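Local coordinates for xylose isomerase-like TIM barrel domain-containing protein (PDB 3AYV) that is of uncertain function but binds three zinc ions in a TIM barrel, may be a phosphodiesterase, and has been implicated in protection against oxidative stress, at residues A[134-139]-A[163-168]; A[157-162]-A[181-186]. All blocks are in the same frame, centred on the assembly; numbering follows the deposited sequence.

Interaction 1. Residues A[134-139]-A[163-168]; sequences LLENSH and AAHARV. With ZN (zinc ion), chain F; ZN (zinc ion), chain E; ZN (zinc ion), chain G.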
ATOM      1  N   LEU A 134      -2.970  -0.066   7.192  1.00 11.28           N
ATOM      2  CA  LEU A 134      -3.372   0.943   6.212  1.00 11.15           C
ATOM      3  C   LEU A 134      -4.092   0.273   5.067  1.00 10.59           C
ATOM      4  O   LEU A 134      -3.572  -0.656   4.473  1.00 11.30           O
ATOM      5  CB  LEU A 134      -2.164   1.697   5.635  1.00 11.82           C
ATOM      6  CG  LEU A 134      -1.227   2.332   6.664  1.00 11.57           C
ATOM      7  CD1 LEU A 134       0.072   2.733   5.986  1.00 15.78           C
ATOM      8  CD2 LEU A 134      -1.938   3.540   7.291  1.00 11.31           C
ATOM      9  N   LEU A 135      -5.275   0.780   4.751  1.00 10.57           N
ATOM     10  CA  LEU A 135      -6.025   0.311   3.582  1.00 10.58           C
ATOM     11  C   LEU A 135      -5.708   1.170   2.368  1.00 10.77           C
ATOM     12  O   LEU A 135      -5.811   2.399   2.422  1.00 10.88           O
ATOM     13  CB  LEU A 135      -7.539   0.375   3.917  1.00 12.27           C
ATOM     14  CG  LEU A 135      -8.585   0.065   2.834  1.00 13.69           C
ATOM     15  CD1 LEU A 135      -8.305  -1.309   2.226  1.00 15.38           C
ATOM     16  CD2 LEU A 135      -9.945   0.127   3.481  1.00 13.79           C
ATOM     17  N   GLU A 136      -5.341   0.515   1.258  1.00 10.68           N
ATOM     18  CA  GLU A 136      -4.949   1.207   0.013  1.00 11.82           C
ATOM     19  C   GLU A 136      -6.103   1.121  -0.992  1.00 11.58           C
ATOM     20  O   GLU A 136      -6.777   0.081  -1.052  1.00 11.97           O
ATOM     21  CB  GLU A 136      -3.707   0.509  -0.548  1.00 12.28           C
ATOM     22  CG  GLU A 136      -3.205   1.052  -1.839  1.00 14.76           C
ATOM     23  CD  GLU A 136      -2.215   0.125  -2.524  1.00 19.01           C
ATOM     24  OE1 GLU A 136      -1.691  -0.817  -1.915  1.00 18.40           O
ATOM     25  OE2 GLU A 136      -1.946   0.350  -3.700  1.00 24.83           O
ATOM     26  N   ASN A 137      -6.368   2.201  -1.745  1.00 11.17           N
ATOM     27  CA  ASN A 137      -7.384   2.101  -2.805  1.00 10.17           C
ATOM     28  C   ASN A 137      -6.821   1.242  -3.945  1.00 10.46           C
ATOM     29  O   ASN A 137      -5.632   1.341  -4.282  1.00  9.71           O
ATOM     30  CB  ASN A 137      -7.801   3.482  -3.348  1.00  9.83           C
ATOM     31  CG  ASN A 137      -6.620   4.290  -3.906  1.00 11.18           C
ATOM     32  OD1 ASN A 137      -5.696   4.633  -3.171  1.00 10.73           O
ATOM     33  ND2 ASN A 137      -6.649   4.581  -5.224  1.00 10.11           N
ATOM     34  N   SER A 138      -7.701   0.441  -4.541  1.00 10.24           N
ATOM     35  CA  SER A 138      -7.365  -0.408  -5.670  1.00 10.69           C
ATOM     36  C   SER A 138      -8.411  -0.207  -6.771  1.00 10.42           C
ATOM     37  O   SER A 138      -8.257   0.700  -7.593  1.00 11.45           O
ATOM     38  CB  SER A 138      -7.207  -1.874  -5.222  1.00 11.08           C
ATOM     39  OG  SER A 138      -8.377  -2.358  -4.563  1.00 12.65           O
ATOM     40  N   HIS A 139      -9.519  -0.943  -6.707  1.00  9.91           N
ATOM     41  CA  HIS A 139     -10.548  -0.921  -7.731  1.00 10.19           C
ATOM     42  C   HIS A 139     -11.832  -0.214  -7.333  1.00 11.10           C
ATOM     43  O   HIS A 139     -12.789  -0.249  -8.102  1.00 11.68           O
ATOM     44  CB  HIS A 139     -10.870  -2.367  -8.205  1.00  9.76           C
ATOM     45  CG  HIS A 139      -9.687  -3.050  -8.805  1.00 10.59           C
ATOM     46  ND1 HIS A 139      -9.316  -2.872 -10.120  1.00 12.23           N
ATOM     47  CD2 HIS A 139      -8.744  -3.853  -8.249  1.00 13.02           C
ATOM     48  CE1 HIS A 139      -8.209  -3.558 -10.358  1.00 13.04           C
ATOM     49  NE2 HIS A 139      -7.841  -4.160  -9.236  1.00 13.75           N
ATOM     50  N   ALA A 163      -2.411   7.005  -6.452  1.00 11.18           N
ATOM     51  CA  ALA A 163      -3.078   7.842  -7.465  1.00 11.35           C
ATOM     52  C   ALA A 163      -3.278   7.130  -8.804  1.00 10.86           C
ATOM     53  O   ALA A 163      -4.267   7.371  -9.489  1.00 10.95           O
ATOM     54  CB  ALA A 163      -2.316   9.183  -7.667  1.00 11.82           C
ATOM     55  N   ALA A 164      -2.332   6.278  -9.173  1.00 11.45           N
ATOM     56  CA  ALA A 164      -2.447   5.537 -10.436  1.00 11.82           C
ATOM     57  C   ALA A 164      -3.629   4.559 -10.397  1.00 11.73           C
ATOM     58  O   ALA A 164      -4.338   4.398 -11.397  1.00 11.64           O
ATOM     59  CB  ALA A 164      -1.152   4.810 -10.746  1.00 11.61           C
ATOM     60  N   HIS A 165      -3.844   3.904  -9.253  1.00 11.98           N
ATOM     61  CA  HIS A 165      -4.993   3.020  -9.146  1.00 11.67           C
ATOM     62  C   HIS A 165      -6.266   3.812  -9.337  1.00 11.45           C
ATOM     63  O   HIS A 165      -7.187   3.335 -10.002  1.00 12.63           O
ATOM     64  CB  HIS A 165      -5.024   2.303  -7.792  1.00 11.63           C
ATOM     65  CG  HIS A 165      -3.936   1.293  -7.622  1.00 10.39           C
ATOM     66  ND1 HIS A 165      -3.714   0.643  -6.428  1.00 11.39           N
ATOM     67  CD2 HIS A 165      -2.986   0.841  -8.486  1.00 11.46           C
ATOM     68  CE1 HIS A 165      -2.680  -0.173  -6.560  1.00 14.70           C
ATOM     69  NE2 HIS A 165      -2.221  -0.064  -7.799  1.00 12.03           N
ATOM     70  N   ALA A 166      -6.351   5.012  -8.752  1.00 11.69           N
ATOM     71  CA  ALA A 166      -7.540   5.846  -8.970  1.00 12.85           C
ATOM     72  C   ALA A 166      -7.714   6.199 -10.461  1.00 13.60           C
ATOM     73  O   ALA A 166      -8.820   6.153 -11.011  1.00 14.55           O
ATOM     74  CB  ALA A 166      -7.468   7.117  -8.114  1.00 12.28           C
ATOM     75  N   ARG A 167      -6.603   6.506 -11.108  1.00 14.04           N
ATOM     76  CA  ARG A 167      -6.638   6.956 -12.502  1.00 13.93           C
ATOM     77  C   ARG A 167      -7.014   5.831 -13.442  1.00 13.86           C
ATOM     78  O   ARG A 167      -7.821   6.041 -14.350  1.00 13.98           O
ATOM     79  CB  ARG A 167      -5.271   7.519 -12.894  1.00 14.58           C
ATOM     80  CG  ARG A 167      -5.168   8.024 -14.359  1.00 15.68           C
ATOM     81  CD  ARG A 167      -6.158   9.133 -14.709  1.00 18.00           C
ATOM     82  NE  ARG A 167      -5.927   9.608 -16.087  1.00 20.91           N
ATOM     83  CZ  ARG A 167      -5.379  10.783 -16.399  1.00 23.66           C
ATOM     84  NH1 ARG A 167      -5.016  11.627 -15.439  1.00 23.20           N
ATOM     85  NH2 ARG A 167      -5.204  11.121 -17.681  1.00 22.15           N
ATOM     86  N   VAL A 168      -6.438   4.642 -13.246  1.00 13.57           N
ATOM     87  CA  VAL A 168      -6.678   3.573 -14.211  1.00 14.47           C
ATOM     88  C   VAL A 168      -7.804   2.602 -13.835  1.00 15.54           C
ATOM     89  O   VAL A 168      -8.402   1.993 -14.724  1.00 15.42           O
ATOM     90  CB  VAL A 168      -5.399   2.812 -14.619  1.00 15.75           C
ATOM     91  CG1 VAL A 168      -4.275   3.817 -15.038  1.00 16.07           C
ATOM     92  CG2 VAL A 168      -4.905   1.901 -13.524  1.00 16.43           C
TER
HETATM   93 ZN    ZN F 256      -0.128   0.960  -4.596  1.00 71.78          ZN
HETATM   94 ZN    ZN E 255      -0.971  -2.074  -3.202  1.00 67.65          ZN
HETATM   95 ZN    ZN G 257      -0.167  -0.550  -8.582  1.00 62.83          ZN
HETATM   96  O   HOH W   1       0.817  -1.308  -4.002  1.00 27.13           O
HETATM   97  O   HOH W   2      -0.543  -3.298  -5.291  1.00 30.78           O
HETATM   98  O   HOH W   3       0.577  -0.282  -6.550  1.00 20.80           O
HETATM   99  O   HOH W   4       0.272   1.787  -8.762  1.00 15.40           O
HETATM  100  O   HOH W   5      -0.476  -2.705  -8.400  1.00 22.25           O

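Interaction 2. Residues A[157-162]-A[181-186]; sequences LGFCFD and LAPEHL. With ZN (zinc ion), chain F.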
ATOM      1  N   LEU A 157      -7.665   2.534  11.745  1.00 15.07           N
ATOM      2  CA  LEU A 157      -7.296   2.130  10.380  1.00 14.80           C
ATOM      3  C   LEU A 157      -6.921   3.362   9.576  1.00 14.72           C
ATOM      4  O   LEU A 157      -7.684   4.336   9.520  1.00 15.53           O
ATOM      5  CB  LEU A 157      -8.480   1.424   9.729  1.00 14.00           C
ATOM      6  CG  LEU A 157      -8.293   0.898   8.320  1.00 13.29           C
ATOM      7  CD1 LEU A 157      -7.198  -0.183   8.333  1.00 12.06           C
ATOM      8  CD2 LEU A 157      -9.653   0.364   7.831  1.00 13.69           C
ATOM      9  N   GLY A 158      -5.753   3.335   8.945  1.00 14.42           N
ATOM     10  CA  GLY A 158      -5.346   4.473   8.134  1.00 13.45           C
ATOM     11  C   GLY A 158      -5.600   4.194   6.654  1.00 13.00           C
ATOM     12  O   GLY A 158      -6.028   3.092   6.293  1.00 12.67           O
ATOM     13  N   PHE A 159      -5.297   5.194   5.823  1.00 13.01           N
ATOM     14  CA  PHE A 159      -5.502   5.148   4.381  1.00 13.30           C
ATOM     15  C   PHE A 159      -4.177   5.381   3.634  1.00 13.34           C
ATOM     16  O   PHE A 159      -3.396   6.276   3.990  1.00 13.79           O
ATOM     17  CB  PHE A 159      -6.545   6.199   3.978  1.00 13.20           C
ATOM     18  CG  PHE A 159      -6.753   6.308   2.478  1.00 13.75           C
ATOM     19  CD1 PHE A 159      -7.108   5.183   1.729  1.00 12.45           C
ATOM     20  CD2 PHE A 159      -6.575   7.532   1.819  1.00 11.67           C
ATOM     21  CE1 PHE A 159      -7.275   5.260   0.329  1.00 14.80           C
ATOM     22  CE2 PHE A 159      -6.770   7.632   0.430  1.00 12.83           C
ATOM     23  CZ  PHE A 159      -7.115   6.487  -0.315  1.00 12.59           C
ATOM     24  N   CYS A 160      -3.915   4.539   2.634  1.00 12.93           N
ATOM     25  CA  CYS A 160      -2.787   4.700   1.728  1.00 12.39           C
ATOM     26  C   CYS A 160      -3.354   5.051   0.349  1.00 13.03           C
ATOM     27  O   CYS A 160      -4.132   4.274  -0.217  1.00 12.71           O
ATOM     28  CB  CYS A 160      -1.985   3.388   1.658  1.00 12.71           C
ATOM     29  SG  CYS A 160      -0.679   3.451   0.369  1.00 13.56           S
ATOM     30  N   PHE A 161      -2.970   6.206  -0.196  1.00 12.05           N
ATOM     31  CA  PHE A 161      -3.476   6.634  -1.492  1.00 12.29           C
ATOM     32  C   PHE A 161      -2.497   6.254  -2.591  1.00 12.89           C
ATOM     33  O   PHE A 161      -1.320   6.642  -2.561  1.00 13.77           O
ATOM     34  CB  PHE A 161      -3.710   8.155  -1.530  1.00 13.13           C
ATOM     35  CG  PHE A 161      -4.154   8.698  -2.886  1.00 12.10           C
ATOM     36  CD1 PHE A 161      -5.162   8.080  -3.628  1.00 12.50           C
ATOM     37  CD2 PHE A 161      -3.545   9.845  -3.417  1.00 13.55           C
ATOM     38  CE1 PHE A 161      -5.554   8.606  -4.861  1.00 12.34           C
ATOM     39  CE2 PHE A 161      -3.945  10.390  -4.625  1.00 13.29           C
ATOM     40  CZ  PHE A 161      -4.952   9.764  -5.364  1.00 13.05           C
ATOM     41  N   ASP A 162      -3.024   5.535  -3.578  1.00 12.68           N
ATOM     42  CA  ASP A 162      -2.317   5.233  -4.793  1.00 12.73           C
ATOM     43  C   ASP A 162      -3.010   5.931  -5.940  1.00 12.33           C
ATOM     44  O   ASP A 162      -4.082   5.498  -6.362  1.00 12.81           O
ATOM     45  CB  ASP A 162      -2.316   3.722  -5.027  1.00 13.30           C
ATOM     46  CG  ASP A 162      -1.422   3.323  -6.196  1.00 14.92           C
ATOM     47  OD1 ASP A 162      -1.581   3.835  -7.317  1.00 14.06           O
ATOM     48  OD2 ASP A 162      -0.531   2.507  -5.990  1.00 16.58           O
ATOM     49  N   LEU A 181      -9.610  11.861   2.018  1.00 16.59           N
ATOM     50  CA  LEU A 181      -9.625  10.787   3.026  1.00 16.55           C
ATOM     51  C   LEU A 181      -8.426  10.890   3.956  1.00 16.48           C
ATOM     52  O   LEU A 181      -8.240  10.070   4.848  1.00 16.58           O
ATOM     53  CB  LEU A 181      -9.620   9.410   2.351  1.00 16.21           C
ATOM     54  CG  LEU A 181     -10.863   8.974   1.573  1.00 16.44           C
ATOM     55  CD1 LEU A 181     -10.632   7.575   0.978  1.00 17.77           C
ATOM     56  CD2 LEU A 181     -12.095   8.949   2.467  1.00 19.66           C
ATOM     57  N   ALA A 182      -7.564  11.865   3.680  1.00 16.15           N
ATOM     58  CA  ALA A 182      -6.431  12.155   4.553  1.00 16.29           C
ATOM     59  C   ALA A 182      -5.401  11.005   4.602  1.00 15.64           C
ATOM     60  O   ALA A 182      -5.059  10.495   5.672  1.00 14.46           O
ATOM     61  CB  ALA A 182      -6.930  12.597   5.986  1.00 16.68           C
ATOM     62  N   PRO A 183      -4.868  10.608   3.425  1.00 14.54           N
ATOM     63  CA  PRO A 183      -3.864   9.536   3.438  1.00 14.96           C
ATOM     64  C   PRO A 183      -2.640   9.877   4.282  1.00 15.31           C
ATOM     65  O   PRO A 183      -2.074  10.978   4.143  1.00 15.98           O
ATOM     66  CB  PRO A 183      -3.455   9.401   1.952  1.00 14.51           C
ATOM     67  CG  PRO A 183      -3.820  10.709   1.322  1.00 15.52           C
ATOM     68  CD  PRO A 183      -5.053  11.200   2.083  1.00 14.30           C
ATOM     69  N   GLU A 184      -2.220   8.945   5.119  1.00 14.70           N
ATOM     70  CA  GLU A 184      -1.005   9.140   5.872  1.00 15.47           C
ATOM     71  C   GLU A 184       0.196   8.513   5.174  1.00 15.86           C
ATOM     72  O   GLU A 184       1.328   8.668   5.630  1.00 16.52           O
ATOM     73  CB  GLU A 184      -1.168   8.652   7.323  1.00 15.75           C
ATOM     74  CG  GLU A 184      -1.286   7.152   7.502  1.00 15.02           C
ATOM     75  CD  GLU A 184      -1.892   6.778   8.840  1.00 16.82           C
ATOM     76  OE1 GLU A 184      -1.192   6.103   9.610  1.00 18.57           O
ATOM     77  OE2 GLU A 184      -3.062   7.141   9.103  1.00 16.87           O
ATOM     78  N   HIS A 185      -0.064   7.851   4.036  1.00 15.57           N
ATOM     79  CA  HIS A 185       0.907   6.987   3.371  1.00 14.98           C
ATOM     80  C   HIS A 185       0.577   7.127   1.904  1.00 14.72           C
ATOM     81  O   HIS A 185      -0.601   7.073   1.517  1.00 13.10           O
ATOM     82  CB  HIS A 185       0.665   5.541   3.809  1.00 14.66           C
ATOM     83  CG  HIS A 185       1.878   4.674   3.816  1.00 14.09           C
ATOM     84  ND1 HIS A 185       2.070   3.659   2.903  1.00 16.05           N
ATOM     85  CD2 HIS A 185       2.935   4.627   4.657  1.00 12.76           C
ATOM     86  CE1 HIS A 185       3.192   3.020   3.183  1.00 12.48           C
ATOM     87  NE2 HIS A 185       3.745   3.603   4.236  1.00 17.10           N
ATOM     88  N   LEU A 186       1.592   7.360   1.079  1.00 14.99           N
ATOM     89  CA  LEU A 186       1.339   7.521  -0.350  1.00 16.24           C
ATOM     90  C   LEU A 186       2.130   6.530  -1.153  1.00 17.16           C
ATOM     91  O   LEU A 186       3.320   6.307  -0.888  1.00 18.20           O
ATOM     92  CB  LEU A 186       1.613   8.956  -0.828  1.00 17.52           C
ATOM     93  CG  LEU A 186       0.467   9.868  -0.377  1.00 19.76           C
ATOM     94  CD1 LEU A 186       0.862  10.601   0.895  1.00 21.22           C
ATOM     95  CD2 LEU A 186      -0.028  10.817  -1.486  1.00 22.63           C
TER
HETATM   96 ZN    ZN F 256      -0.128   0.960  -4.596  1.00 71.78          ZN
HETATM   97  O   HOH W   6      -4.664   7.732   6.935  1.00 17.38           O
HETATM   98  O   HOH W   1       0.817  -1.308  -4.002  1.00 27.13           O
HETATM   99  O   HOH W   3       0.577  -0.282  -6.550  1.00 20.80           O

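Interaction 1. Residues A[134-139]-A[163-168]
At the C-terminal mouth of the TIM barrel, beside the zinc cluster, Glu136, the last residue of strand 132-136, and Asn137 just beyond it meet His165 in the first turn of helix 163-169. The imidazole of His165 uses both nitrogens. ND1 gives its hydrogen to the backbone O of Asn137 at 3.0 Å, a nearly straight bond (163°) on a carbonyl lone pair and in the ring plane. NE2 is thereby left to bind a zinc ion at 2.2 Å, completed on the protein side by Asp196 and His198. Glu136 stretches out from the strand, CG anti to its backbone N (chi1 178°), and its carboxylate spans the other two zincs: OE1 binds one at 1.9 Å and OE2 the other at 2.1 Å, with OE2 also making a longer approach, 2.7 Å, to the zinc held by OE1. OE2 also lies 3.0 Å from CE1 of His165, oblique to the ring. A carboxylate suits this place because its two oxygens can bridge a metal pair. Asn137 turns its amide toward the helix, ND2 3.8 Å from CB of His165, while OD1 accepts a hydrogen bond from Asp162 N. Ala166, with only a methyl, lets the helix approach, its CB 3.9 Å from ND2 of Asn137. The Asn137 carbonyl is thus a second-shell partner: with the zinc at NE2 it fixes the imidazole rotation, and it would probably make NE2 a stronger zinc donor.

Interaction 2. Residues A[157-162]-A[181-186]
Phe159 to Phe161 run parallel to Pro183 to Leu186, with Cys160 bridged to His185 and Phe161 to Leu186. Two backbone bonds join them: Glu184 N to Phe159 O at 3.1 Å, and Phe161 N to His185 O at 3.0 Å. Before the pairing, a water accepts from Phe159 N, with Glu184 OE2 and Ala182 O within hydrogen-bonding distance. Gly158, with no side chain, lets that carboxylate approach, OE2 lying 3.6 Å from its CA. With CG anti to the backbone N (chi1 175°), Phe159 has the largest share of the contact, its ring meeting Leu181 and Pro183. Leu181 CD1 stands over the centre of one ring face in a CH-pi contact, 3.9 Å from the centroid and 11° off the normal, the two side chains crossing at about a right angle. Pro183 lies alongside, its CB 3.6 Å from Phe159 CD2, and the same CB touches Phe161 CB at 3.7 Å; the compact proline ring reaches both phenylalanines. Phe161 meets Leu186 at its ring edge, CD2 to CD2. Cys160 and His185 share the other side of the sheet, the sulfur at the imidazole edge. Beyond the pairing, Asp162 OD2 binds zinc while OD1 caps helix 163-169 at His165 N. Strand 132-136 flanks 158-162, helix 147-153 packs on Phe159, the ring of Trp178 in helix 176-179 meets that of Phe161 nearly parallel, and Arg132 forms a salt bridge with Glu184 OE1.

Overall arrangement
Both contacts are buried and share the barrel wall, since strand 158-162 lies beside strand 132-136 and runs directly into helix 163-169. Interaction 1 belongs to the C-terminal mouth and is mainly polar: metal ligands and their second shell, with little buried surface. Interaction 2 lies in the wall and covers about twice the area, mostly through aromatic and aliphatic packing beside parallel strand bonds. They are stitched together by Leu135 O, which probably accepts from Cys160 N, and by Asn137, which reaches the end of strand 158-162. At the mouth their chemistry converges, because Glu136 and Asp162 bind the same zinc ion, together with His187 and Glu223.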